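Local coordinates for protein putative methyltransferase (Porphyromonas gingivalis, PDB 3LL7) that probably transfers methyl groups, presumably from S-adenosylmethionine, to a substrate that has not been identified, at residues A81-Y86 with V237-V242; M392-T395 with K401-L404. One frame throughout, in Å; residues are numbered along the deposited sequence. Where two conformers were deposited one is given.

Contact 1. Residues A81-Y86 with V237-V242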
ATOM      1  N   ALA A  81      -1.375   8.881  -2.230  1.00 24.11           N
ATOM      2  CA  ALA A  81      -2.037   9.779  -1.283  1.00 22.62           C
ATOM      3  C   ALA A  81      -2.729   9.051  -0.109  1.00 21.68           C
ATOM      4  O   ALA A  81      -2.660   9.501   1.039  1.00 20.77           O
ATOM      5  CB  ALA A  81      -3.058  10.672  -2.037  1.00 22.67           C
ATOM      6  N   VAL A  82      -3.408   7.942  -0.389  0.50 21.35           N
ATOM      7  CA  VAL A  82      -4.199   7.298   0.668  0.50 20.99           C
ATOM      8  C   VAL A  82      -3.382   6.559   1.727  0.50 20.73           C
ATOM      9  O   VAL A  82      -3.699   6.648   2.915  0.50 20.90           O
ATOM     10  CB  VAL A  82      -5.349   6.428   0.118  0.50 21.42           C
ATOM     11  CG1 VAL A  82      -6.613   7.270  -0.031  0.50 21.27           C
ATOM     12  CG2 VAL A  82      -4.965   5.799  -1.202  0.50 21.34           C
ATOM     13  N   THR A  83      -2.323   5.860   1.327  1.00 19.96           N
ATOM     14  CA  THR A  83      -1.518   5.140   2.319  1.00 19.84           C
ATOM     15  C   THR A  83      -0.640   6.086   3.112  1.00 19.86           C
ATOM     16  O   THR A  83      -0.458   5.903   4.327  1.00 19.87           O
ATOM     17  CB  THR A  83      -0.645   4.049   1.690  1.00 20.19           C
ATOM     18  OG1 THR A  83       0.184   4.616   0.659  1.00 21.88           O
ATOM     19  CG2 THR A  83      -1.529   2.965   1.101  1.00 19.94           C
ATOM     20  N   SER A  84      -0.106   7.114   2.438  1.00 18.39           N
ATOM     21  CA  SER A  84       0.709   8.089   3.150  1.00 17.60           C
ATOM     22  C   SER A  84      -0.107   8.628   4.310  1.00 16.35           C
ATOM     23  O   SER A  84       0.373   8.642   5.412  1.00 16.83           O
ATOM     24  CB  SER A  84       1.180   9.221   2.244  1.00 17.87           C
ATOM     25  OG  SER A  84       0.102  10.080   1.924  1.00 17.24           O
ATOM     26  N   SER A  85      -1.359   9.020   4.080  1.00 15.74           N
ATOM     27  CA  SER A  85      -2.175   9.569   5.189  1.00 15.48           C
ATOM     28  C   SER A  85      -2.591   8.617   6.323  1.00 14.31           C
ATOM     29  O   SER A  85      -2.827   9.069   7.456  1.00 15.30           O
ATOM     30  CB  SER A  85      -3.386  10.357   4.670  1.00 16.38           C
ATOM     31  OG  SER A  85      -4.055   9.698   3.598  1.00 20.02           O
ATOM     32  N   TYR A  86      -2.730   7.319   6.031  1.00 11.79           N
ATOM     33  CA  TYR A  86      -2.977   6.311   7.079  1.00  9.42           C
ATOM     34  C   TYR A  86      -1.864   6.296   8.120  1.00  8.25           C
ATOM     35  O   TYR A  86      -2.106   6.104   9.305  1.00  7.84           O
ATOM     36  CB  TYR A  86      -3.068   4.910   6.458  1.00  9.12           C
ATOM     37  CG  TYR A  86      -3.255   3.780   7.462  1.00  6.52           C
ATOM     38  CD1 TYR A  86      -4.499   3.531   8.044  1.00  2.00           C
ATOM     39  CD2 TYR A  86      -2.182   2.948   7.816  1.00  4.87           C
ATOM     40  CE1 TYR A  86      -4.680   2.498   8.952  1.00  5.28           C
ATOM     41  CE2 TYR A  86      -2.354   1.905   8.702  1.00  2.42           C
ATOM     42  CZ  TYR A  86      -3.600   1.693   9.281  1.00  3.27           C
ATOM     43  OH  TYR A  86      -3.781   0.682  10.143  1.00  5.06           O
ATOM     44  N   VAL A 237      -2.665  -4.743  -1.982  1.00 12.46           N
ATOM     45  CA  VAL A 237      -1.791  -4.475  -0.837  1.00 12.27           C
ATOM     46  C   VAL A 237      -0.719  -3.496  -1.312  1.00 11.69           C
ATOM     47  O   VAL A 237      -0.068  -3.740  -2.350  1.00 10.93           O
ATOM     48  CB  VAL A 237      -1.160  -5.751  -0.255  1.00 12.13           C
ATOM     49  CG1 VAL A 237      -0.245  -5.396   0.899  1.00 14.20           C
ATOM     50  CG2 VAL A 237      -2.263  -6.760   0.236  1.00 13.24           C
ATOM     51  N   LYS A 238      -0.570  -2.394  -0.582  1.00 11.58           N
ATOM     52  CA  LYS A 238       0.368  -1.324  -0.947  1.00 13.16           C
ATOM     53  C   LYS A 238       1.620  -1.352  -0.094  1.00 13.56           C
ATOM     54  O   LYS A 238       2.721  -1.015  -0.579  1.00 14.32           O
ATOM     55  CB  LYS A 238      -0.304   0.053  -0.784  1.00 13.58           C
ATOM     56  CG  LYS A 238      -1.394   0.376  -1.805  1.00 15.73           C
ATOM     57  CD  LYS A 238      -0.879   0.279  -3.228  1.00 17.56           C
ATOM     58  CE  LYS A 238      -1.918   0.763  -4.216  1.00 20.29           C
ATOM     59  NZ  LYS A 238      -1.400   0.624  -5.606  1.00 20.56           N
ATOM     60  N   GLU A 239       1.489  -1.739   1.176  1.00 13.23           N
ATOM     61  CA  GLU A 239       2.643  -1.731   2.058  1.00 14.51           C
ATOM     62  C   GLU A 239       2.392  -2.553   3.325  1.00 13.74           C
ATOM     63  O   GLU A 239       1.259  -2.810   3.699  1.00 11.92           O
ATOM     64  CB  GLU A 239       3.012  -0.286   2.452  1.00 14.87           C
ATOM     65  CG  GLU A 239       1.946   0.438   3.235  1.00 20.20           C
ATOM     66  CD  GLU A 239       2.101   1.971   3.191  1.00 28.60           C
ATOM     67  OE1 GLU A 239       2.344   2.528   2.095  1.00 30.53           O
ATOM     68  OE2 GLU A 239       1.943   2.611   4.253  1.00 28.06           O
ATOM     69  N   LEU A 240       3.471  -2.946   3.979  1.00 13.68           N
ATOM     70  CA  LEU A 240       3.384  -3.429   5.340  1.00 14.38           C
ATOM     71  C   LEU A 240       4.007  -2.340   6.212  1.00 13.97           C
ATOM     72  O   LEU A 240       4.944  -1.648   5.791  1.00 15.61           O
ATOM     73  CB  LEU A 240       4.177  -4.714   5.519  1.00 14.49           C
ATOM     74  CG  LEU A 240       4.001  -5.879   4.568  1.00 19.31           C
ATOM     75  CD1 LEU A 240       4.522  -7.092   5.298  1.00 24.31           C
ATOM     76  CD2 LEU A 240       2.558  -6.108   4.115  1.00 18.83           C
ATOM     77  N   LEU A 241       3.478  -2.162   7.412  1.00 13.01           N
ATOM     78  CA  LEU A 241       4.057  -1.184   8.312  1.00 13.14           C
ATOM     79  C   LEU A 241       4.348  -1.905   9.591  1.00 13.29           C
ATOM     80  O   LEU A 241       3.501  -2.648  10.104  1.00 13.20           O
ATOM     81  CB  LEU A 241       3.063  -0.066   8.557  1.00 12.99           C
ATOM     82  CG  LEU A 241       2.772   0.832   7.376  1.00 16.04           C
ATOM     83  CD1 LEU A 241       1.553   1.697   7.670  1.00 17.03           C
ATOM     84  CD2 LEU A 241       3.994   1.728   7.113  1.00 19.89           C
ATOM     85  N   VAL A 242       5.564  -1.735  10.093  1.00 12.85           N
ATOM     86  CA  VAL A 242       5.936  -2.385  11.340  1.00 13.16           C
ATOM     87  C   VAL A 242       6.353  -1.310  12.328  1.00 13.52           C
ATOM     88  O   VAL A 242       7.071  -0.386  11.954  1.00 13.25           O
ATOM     89  CB  VAL A 242       7.108  -3.332  11.104  1.00 13.89           C
ATOM     90  CG1 VAL A 242       7.460  -4.019  12.376  1.00 16.00           C
ATOM     91  CG2 VAL A 242       6.756  -4.379  10.042  1.00 15.89           C
TER

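Contact 2. Residues M392-T395 with K401-L404. With FMT (formic acid), chain J.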
HETATM    1  N   MSE A 392     -17.601 -17.831 -10.250  1.00  8.35           N
HETATM    2  CA  MSE A 392     -16.468 -18.067  -9.347  1.00  8.46           C
HETATM    3  C   MSE A 392     -16.026 -19.526  -9.446  1.00  7.62           C
HETATM    4  O   MSE A 392     -16.791 -20.456  -9.143  1.00  9.13           O
HETATM    5  CB  MSE A 392     -16.862 -17.733  -7.879  1.00  7.37           C
HETATM    6  CG  MSE A 392     -15.823 -18.209  -6.832  1.00  7.98           C
HETATM    7 SE   MSE A 392     -14.279 -17.056  -6.779  0.75  9.42          SE
HETATM    8  CE  MSE A 392     -15.086 -15.470  -6.059  1.00 10.40           C
ATOM      9  N   GLY A 393     -14.790 -19.760  -9.842  1.00  9.09           N
ATOM     10  CA  GLY A 393     -14.293 -21.155  -9.856  1.00  8.94           C
ATOM     11  C   GLY A 393     -13.615 -21.423  -8.522  1.00  9.67           C
ATOM     12  O   GLY A 393     -12.793 -20.636  -8.095  1.00 11.28           O
ATOM     13  N   THR A 394     -13.942 -22.541  -7.886  1.00  9.19           N
ATOM     14  CA  THR A 394     -13.384 -22.854  -6.576  1.00  8.69           C
ATOM     15  C   THR A 394     -13.480 -24.351  -6.321  1.00  8.55           C
ATOM     16  O   THR A 394     -13.924 -25.099  -7.210  1.00  8.67           O
ATOM     17  CB  THR A 394     -14.057 -21.987  -5.467  1.00  8.20           C
ATOM     18  OG1 THR A 394     -13.316 -22.085  -4.227  1.00  9.51           O
ATOM     19  CG2 THR A 394     -15.507 -22.380  -5.253  1.00 10.54           C
ATOM     20  N   THR A 395     -13.047 -24.755  -5.122  1.00  7.21           N
ATOM     21  CA  THR A 395     -12.971 -26.156  -4.719  1.00  7.91           C
ATOM     22  C   THR A 395     -13.597 -26.299  -3.350  1.00  7.81           C
ATOM     23  O   THR A 395     -13.262 -25.530  -2.410  1.00  8.22           O
ATOM     24  CB  THR A 395     -11.513 -26.615  -4.655  1.00  8.26           C
ATOM     25  OG1 THR A 395     -10.881 -26.352  -5.913  1.00  9.36           O
ATOM     26  CG2 THR A 395     -11.424 -28.136  -4.342  1.00  8.73           C
ATOM     27  N   LYS A 401     -14.347 -29.649  -7.711  1.00  8.70           N
ATOM     28  CA  LYS A 401     -14.259 -28.356  -8.328  1.00  9.19           C
ATOM     29  C   LYS A 401     -15.644 -27.961  -8.766  1.00  9.25           C
ATOM     30  O   LYS A 401     -16.392 -28.792  -9.353  1.00  8.66           O
ATOM     31  CB  LYS A 401     -13.327 -28.430  -9.571  1.00  9.29           C
ATOM     32  CG  LYS A 401     -11.893 -29.001  -9.313  1.00 11.28           C
ATOM     33  CD  LYS A 401     -11.032 -28.094  -8.401  1.00 15.37           C
ATOM     34  CE  LYS A 401      -9.754 -28.803  -7.817  1.00 16.08           C
ATOM     35  NZ  LYS A 401      -8.858 -27.882  -6.961  1.00 11.27           N
ATOM     36  N   VAL A 402     -15.963 -26.684  -8.560  1.00  9.56           N
ATOM     37  CA  VAL A 402     -17.300 -26.164  -8.863  1.00  9.25           C
ATOM     38  C   VAL A 402     -17.183 -24.784  -9.457  1.00  9.05           C
ATOM     39  O   VAL A 402     -16.176 -24.090  -9.254  1.00  8.76           O
ATOM     40  CB  VAL A 402     -18.191 -26.078  -7.570  1.00  8.80           C
ATOM     41  CG1 VAL A 402     -18.434 -27.481  -6.995  1.00  9.46           C
ATOM     42  CG2 VAL A 402     -17.561 -25.145  -6.482  1.00  8.53           C
ATOM     43  N   LEU A 403     -18.243 -24.374 -10.152  1.00  9.22           N
ATOM     44  CA  LEU A 403     -18.443 -22.973 -10.531  1.00  9.65           C
ATOM     45  C   LEU A 403     -19.640 -22.452  -9.769  1.00 10.22           C
ATOM     46  O   LEU A 403     -20.702 -23.125  -9.687  1.00 10.93           O
ATOM     47  CB  LEU A 403     -18.718 -22.841 -12.063  1.00 10.17           C
ATOM     48  CG  LEU A 403     -17.450 -23.124 -12.908  1.00 11.53           C
ATOM     49  CD1 LEU A 403     -17.807 -23.346 -14.383  1.00 12.63           C
ATOM     50  CD2 LEU A 403     -16.531 -21.937 -12.812  1.00 12.93           C
ATOM     51  N   LEU A 404     -19.469 -21.272  -9.181  1.00  9.41           N
ATOM     52  CA  LEU A 404     -20.602 -20.602  -8.510  1.00  9.37           C
ATOM     53  C   LEU A 404     -21.038 -19.418  -9.334  1.00  9.52           C
ATOM     54  O   LEU A 404     -20.206 -18.601  -9.757  1.00 10.36           O
ATOM     55  CB  LEU A 404     -20.198 -20.109  -7.107  1.00  8.48           C
ATOM     56  CG  LEU A 404     -19.400 -21.069  -6.194  1.00 11.48           C
ATOM     57  CD1 LEU A 404     -19.077 -20.334  -4.860  1.00 12.85           C
ATOM     58  CD2 LEU A 404     -20.245 -22.340  -5.935  1.00  9.91           C
TER
HETATM   59  C   FMT J 510      -6.444 -28.386  -3.459  1.00 38.69           C
HETATM   60  O1  FMT J 510      -7.546 -28.265  -3.998  1.00 38.13           O
HETATM   61  O2  FMT J 510      -5.713 -27.442  -3.146  1.00 38.81           O

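Contact 1. Residues A81-Y86 with V237-V242
T83 holds its hydroxyl between the backbone N and the carbonyl carbon (chi1 55°), and CG of E239 takes the same crowded position (chi1 63°). With the glutamate chain extended beyond CG, the two side chains run past each other in opposite senses and bring hydroxyl and carboxylate together. The contact sets helix 81-86 against strand 236-244 of a class I, Rossmann-like methyltransferase sheet, in which 236-244 is the reversed strand inserted between 204-209 and 225-233. Helix and strand segments run in nearly the same direction, at 19°, and their axes come within 9.6 Å.

T83 OG1 lies 3.3 Å from E239 OE1, a weak hydrogen bond at best; the hydroxyl proton also has another acceptor within reach, so this bond is not settled. T83 CB is almost as close to this oxygen, so the carboxylate rests against the threonine as much as it is bonded to it. The firmer polar tie of E239 is the salt bridge from OE2 to K87 NZ, just beyond the helix; that ammonium also makes a weak bond to T83 O, so it ties the buried carboxylate to a carbonyl of the helix. On the other branch of T83, CG2 meets K238 CB at 3.7 Å, the two side chains crossing at about a right angle. The lysine then bends off to a salt bridge with E236. K238 and E239 are neighbours that both face V231, a classic beta bulge, which lets both contribute to the helix-facing side of the strand.

One turn on, Y86 reaches over strand 225-233, and its hydroxyl bonds to ND1 of H229. L241 meets this ring at the edge, near its plane, with CD1 3.9 Å from Y86 CD2 and 4.0 Å from Y86 CE2.

Contact 2. Residues M392-T395 with K401-L404
A beta hairpin formed by strands 389-395 and 401-408 near the C-terminus carries this contact, within the THUMP-like region and in the second sheet of the chain. M392 and L404 form a hydrogen-bonded antiparallel pair, M392 N to L404 O and L404 N to M392 O both measuring 2.8 Å. T394 and V402 form the next such pair, with T394 N to V402 O at 3.0 Å and V402 N to T394 O at 2.9 Å; the latter N-H points almost straight at its acceptor, at 169°.

The side chains of these four residues share one face. T394 and V402 lie alongside each other, pointing the same way, with their CG2 methyls 3.7 Å apart. T394 turns OG1 anti to the backbone N (chi1 -168°), away from this apolar contact and onto R368 O, while the same CG2 reaches L404 CD1 at 4.1 Å. I345 of the adjacent strand 337-347 packs on V402 and L404, and L325 of the more distant strand 323-328 touches T394 and the bent selenomethionine side chain of M392, which also meets R368.

The non-hydrogen-bonded pairs, G393 with L403 and T395 with K401, direct their side chains to the opposite face, where G393 contributes only its CA, 3.8 Å from L403 CD2. K401, bent at chi2 (-66°), folds across T395 so that NZ donates to T395 OG1 at 2.7 Å. This hydroxyl is gripped twice, passing its own proton to N369 O. The same ammonium makes a weak bond to a formate, probably from the crystallisation liquor, which N322 and N369 also bind. Between antiparallel 401-408 and parallel 364-368, strand 389-395 forms one arm of an antiparallel hairpin built into a mixed sheet.

How the contacts relate
Contacts 1 and 2 belong to two different sheets and do not touch: their centres lie 33 Å apart and their nearest atoms about 17 Å apart. They follow one another along the chain, with contact 1 closing before contact 2 opens. The 81-86/237-242 pair sits close to the centre of the chain, about 4 Å from it, in the part whose topology suggests the methyl-transfer machinery. The hairpin of contact 2 lies about 29 Å from that centre, in the THUMP-like part. The formate is associated with contact 2 and gives no evidence for a natural ligand.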